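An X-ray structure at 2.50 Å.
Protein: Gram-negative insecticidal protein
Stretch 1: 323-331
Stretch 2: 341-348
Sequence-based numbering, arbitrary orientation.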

# COMPACT_ATOMS: atom_id res chain seq x y z
N ARG A 323 -35.18 62.77 -12.22
CA ARG A 323 -35.09 63.95 -13.07
C ARG A 323 -34.18 63.68 -14.29
O ARG A 323 -33.16 64.36 -14.49
CB ARG A 323 -34.55 65.18 -12.29
CG ARG A 323 -35.28 65.60 -11.00
CD ARG A 323 -34.38 66.61 -10.29
NE ARG A 323 -34.92 67.14 -9.03
CZ ARG A 323 -34.95 66.50 -7.85
NH1 ARG A 323 -34.48 65.26 -7.70
NH2 ARG A 323 -35.45 67.13 -6.77
N PRO A 324 -34.56 62.69 -15.14
CA PRO A 324 -33.79 62.50 -16.35
C PRO A 324 -34.13 63.57 -17.40
O PRO A 324 -35.14 64.29 -17.25
CB PRO A 324 -34.25 61.13 -16.82
CG PRO A 324 -35.67 61.06 -16.41
CD PRO A 324 -35.73 61.79 -15.10
N PRO A 325 -33.32 63.66 -18.47
CA PRO A 325 -33.68 64.57 -19.54
C PRO A 325 -35.00 64.16 -20.21
O PRO A 325 -35.15 63.00 -20.54
CB PRO A 325 -32.51 64.47 -20.53
CG PRO A 325 -31.39 63.89 -19.74
CD PRO A 325 -32.03 63.00 -18.70
N MET A 326 -35.91 65.10 -20.39
CA MET A 326 -37.18 64.83 -21.05
C MET A 326 -37.13 65.37 -22.47
O MET A 326 -36.75 66.51 -22.69
CB MET A 326 -38.33 65.46 -20.27
CG MET A 326 -38.41 64.99 -18.84
SD MET A 326 -38.72 63.23 -18.63
CE MET A 326 -40.28 63.03 -19.46
N VAL A 327 -37.46 64.51 -23.42
CA VAL A 327 -37.40 64.83 -24.84
C VAL A 327 -38.83 64.71 -25.35
O VAL A 327 -39.59 63.84 -24.92
CB VAL A 327 -36.45 63.88 -25.59
CG1 VAL A 327 -36.47 64.14 -27.09
CG2 VAL A 327 -35.03 63.99 -25.00
N LYS A 328 -39.22 65.60 -26.26
CA LYS A 328 -40.59 65.65 -26.73
C LYS A 328 -40.88 64.50 -27.69
O LYS A 328 -40.08 64.20 -28.58
CB LYS A 328 -40.89 66.98 -27.39
CG LYS A 328 -42.38 67.30 -27.45
CD LYS A 328 -42.63 68.56 -28.23
CE LYS A 328 -44.02 69.03 -28.08
NZ LYS A 328 -44.22 70.41 -28.61
N ALA A 329 -42.04 63.87 -27.49
CA ALA A 329 -42.41 62.70 -28.24
C ALA A 329 -43.79 62.85 -28.89
O ALA A 329 -44.50 61.86 -29.08
CB ALA A 329 -42.34 61.47 -27.35
N GLY A 330 -44.18 64.08 -29.22
CA GLY A 330 -45.38 64.37 -30.00
C GLY A 330 -46.32 65.36 -29.33
O GLY A 330 -46.34 65.53 -28.10
N GLU A 331 -47.15 65.99 -30.19
CA GLU A 331 -48.28 66.82 -29.82
C GLU A 331 -49.50 66.32 -30.57
O GLU A 331 -49.35 65.80 -31.67
CB GLU A 331 -48.10 68.25 -30.31
CG GLU A 331 -46.79 68.92 -30.06
CD GLU A 331 -46.67 70.24 -30.80
OE1 GLU A 331 -46.72 70.25 -32.05
OE2 GLU A 331 -46.48 71.26 -30.13
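Stretch 2 (341-348) LAVFNPST

Stretch 2 pairs with stretch 1 as a neighbouring antiparallel β-strand, held by five backbone hydrogen bonds and interrupted by one β-bulge, with side-chain contacts that include Lys328 over the Phe344 ring and Met326 against Phe344 and Pro346. Residues 342-346 are extended, with phi between -138° and -81° and psi between 133° and 153°, and they run against strand 326-331 at 141° between N-to-C directions; the axes approach to 4.3 Å. Together the two stretches bury 665 Å².

The register is set by Met326 opposite Pro346 and Lys328 opposite Phe344, both non-hydrogen-bonded pairs with CA atoms 4.4 Å apart. Between them lies the hydrogen-bonded pair Val327 and Asn345: Val327 N donates to Asn345 O at 2.8 Å, almost linearly, and Asn345 N returns a more bent bond to Val327 O at 2.9 Å. Beyond the strand ends, Ser347 N donates to Pro325 O at 2.8 Å; the same Pro325 O receives a CA-H...O contact from Pro346 CA at 3.3 Å. Pro346 sits in a non-hydrogen-bonded pair, so its lack of an N-H costs the ladder no bond.

After Lys328 the register shifts by one residue. Val343 alone faces the two bulge residues, Ala329 and Gly330, its O accepting from Ala329 N at 2.8 Å and its N donating to Gly330 O at 3.1 Å. Gly330 has phi 126° and psi 158°, where a CB would be jammed against the carbonyl O of Ala329, so the backbone here calls for glycine. Pairing resumes with Glu331 opposite Ala342, where Glu331 CA lies 3.2 Å from Leu341 O.

Met326, Lys328 and Glu331 share one face of the sheet with Ala342, Phe344 and Pro346. Phe344 (chi1 -65°, m) turns a ring face to the extended Lys328 chain, whose CG sits 4.0 Å from the centroid of the Phe344 ring in a CH-pi contact. That all-t chain continues to a salt bridge within stretch 1, Lys328 NZ to Glu331 OE2 at 2.9 Å. Met326, m at all three chi angles, curls back over stretch 2, placing its CE 3.8 Å from Phe344 CB and its SD 3.8 Å from Pro346 CB. Pro324 adds to this apolar patch, its CG 3.6 Å from Pro346 CB.

Val327 and Asn345 point to the other face. Val327 CG2 comes within 3.3 Å of Ser347 OG. Ala329, whose CB points toward stretch 2, has that CB 3.6 Å from Asn345 ND2 and 4.2 Å from Val343 CG2. Thr348 points away and makes no contact with stretch 1.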

# COMPACT_ATOMS: atom_id res chain seq x y z
N LEU A 341 -52.37 68.34 -26.14
CA LEU A 341 -51.62 67.27 -25.50
C LEU A 341 -50.21 67.28 -26.03
O LEU A 341 -50.01 67.31 -27.23
CB LEU A 341 -52.21 65.90 -25.83
CG LEU A 341 -51.48 64.68 -25.26
CD1 LEU A 341 -51.48 64.73 -23.74
CD2 LEU A 341 -52.15 63.42 -25.76
N ALA A 342 -49.24 67.27 -25.13
CA ALA A 342 -47.88 66.97 -25.49
C ALA A 342 -47.38 65.87 -24.53
O ALA A 342 -47.77 65.82 -23.34
CB ALA A 342 -47.03 68.21 -25.42
N VAL A 343 -46.53 65.00 -25.07
CA VAL A 343 -45.95 63.92 -24.31
C VAL A 343 -44.46 63.95 -24.46
O VAL A 343 -43.92 64.43 -25.45
CB VAL A 343 -46.49 62.54 -24.72
CG1 VAL A 343 -47.97 62.43 -24.33
CG2 VAL A 343 -46.27 62.26 -26.21
N PHE A 344 -43.79 63.43 -23.44
CA PHE A 344 -42.35 63.49 -23.36
C PHE A 344 -41.83 62.15 -22.86
O PHE A 344 -42.36 61.60 -21.90
CB PHE A 344 -41.91 64.65 -22.43
CG PHE A 344 -42.26 66.02 -22.94
CD1 PHE A 344 -43.58 66.51 -22.87
CD2 PHE A 344 -41.29 66.84 -23.47
CE1 PHE A 344 -43.90 67.75 -23.35
CE2 PHE A 344 -41.60 68.12 -23.94
CZ PHE A 344 -42.92 68.58 -23.88
N ASN A 345 -40.80 61.64 -23.54
CA ASN A 345 -40.03 60.50 -23.09
C ASN A 345 -38.81 60.96 -22.30
O ASN A 345 -38.19 61.95 -22.65
CB ASN A 345 -39.52 59.70 -24.27
CG ASN A 345 -40.61 59.06 -25.06
OD1 ASN A 345 -41.73 58.91 -24.58
ND2 ASN A 345 -40.30 58.70 -26.27
N PRO A 346 -38.45 60.20 -21.25
CA PRO A 346 -37.19 60.42 -20.58
C PRO A 346 -36.08 59.74 -21.36
O PRO A 346 -36.29 58.67 -21.92
CB PRO A 346 -37.38 59.74 -19.23
CG PRO A 346 -38.32 58.62 -19.52
CD PRO A 346 -39.18 59.06 -20.66
N SER A 347 -34.92 60.38 -21.43
CA SER A 347 -33.78 59.78 -22.09
C SER A 347 -33.19 58.78 -21.16
O SER A 347 -33.07 59.04 -19.97
CB SER A 347 -32.73 60.83 -22.50
OG SER A 347 -33.19 61.59 -23.60
N THR A 348 -32.83 57.63 -21.72
CA THR A 348 -32.32 56.50 -20.97
C THR A 348 -30.93 56.11 -21.40
O THR A 348 -30.58 56.21 -22.58
CB THR A 348 -33.26 55.27 -21.11
OG1 THR A 348 -33.49 54.97 -22.48
CG2 THR A 348 -34.59 55.52 -20.42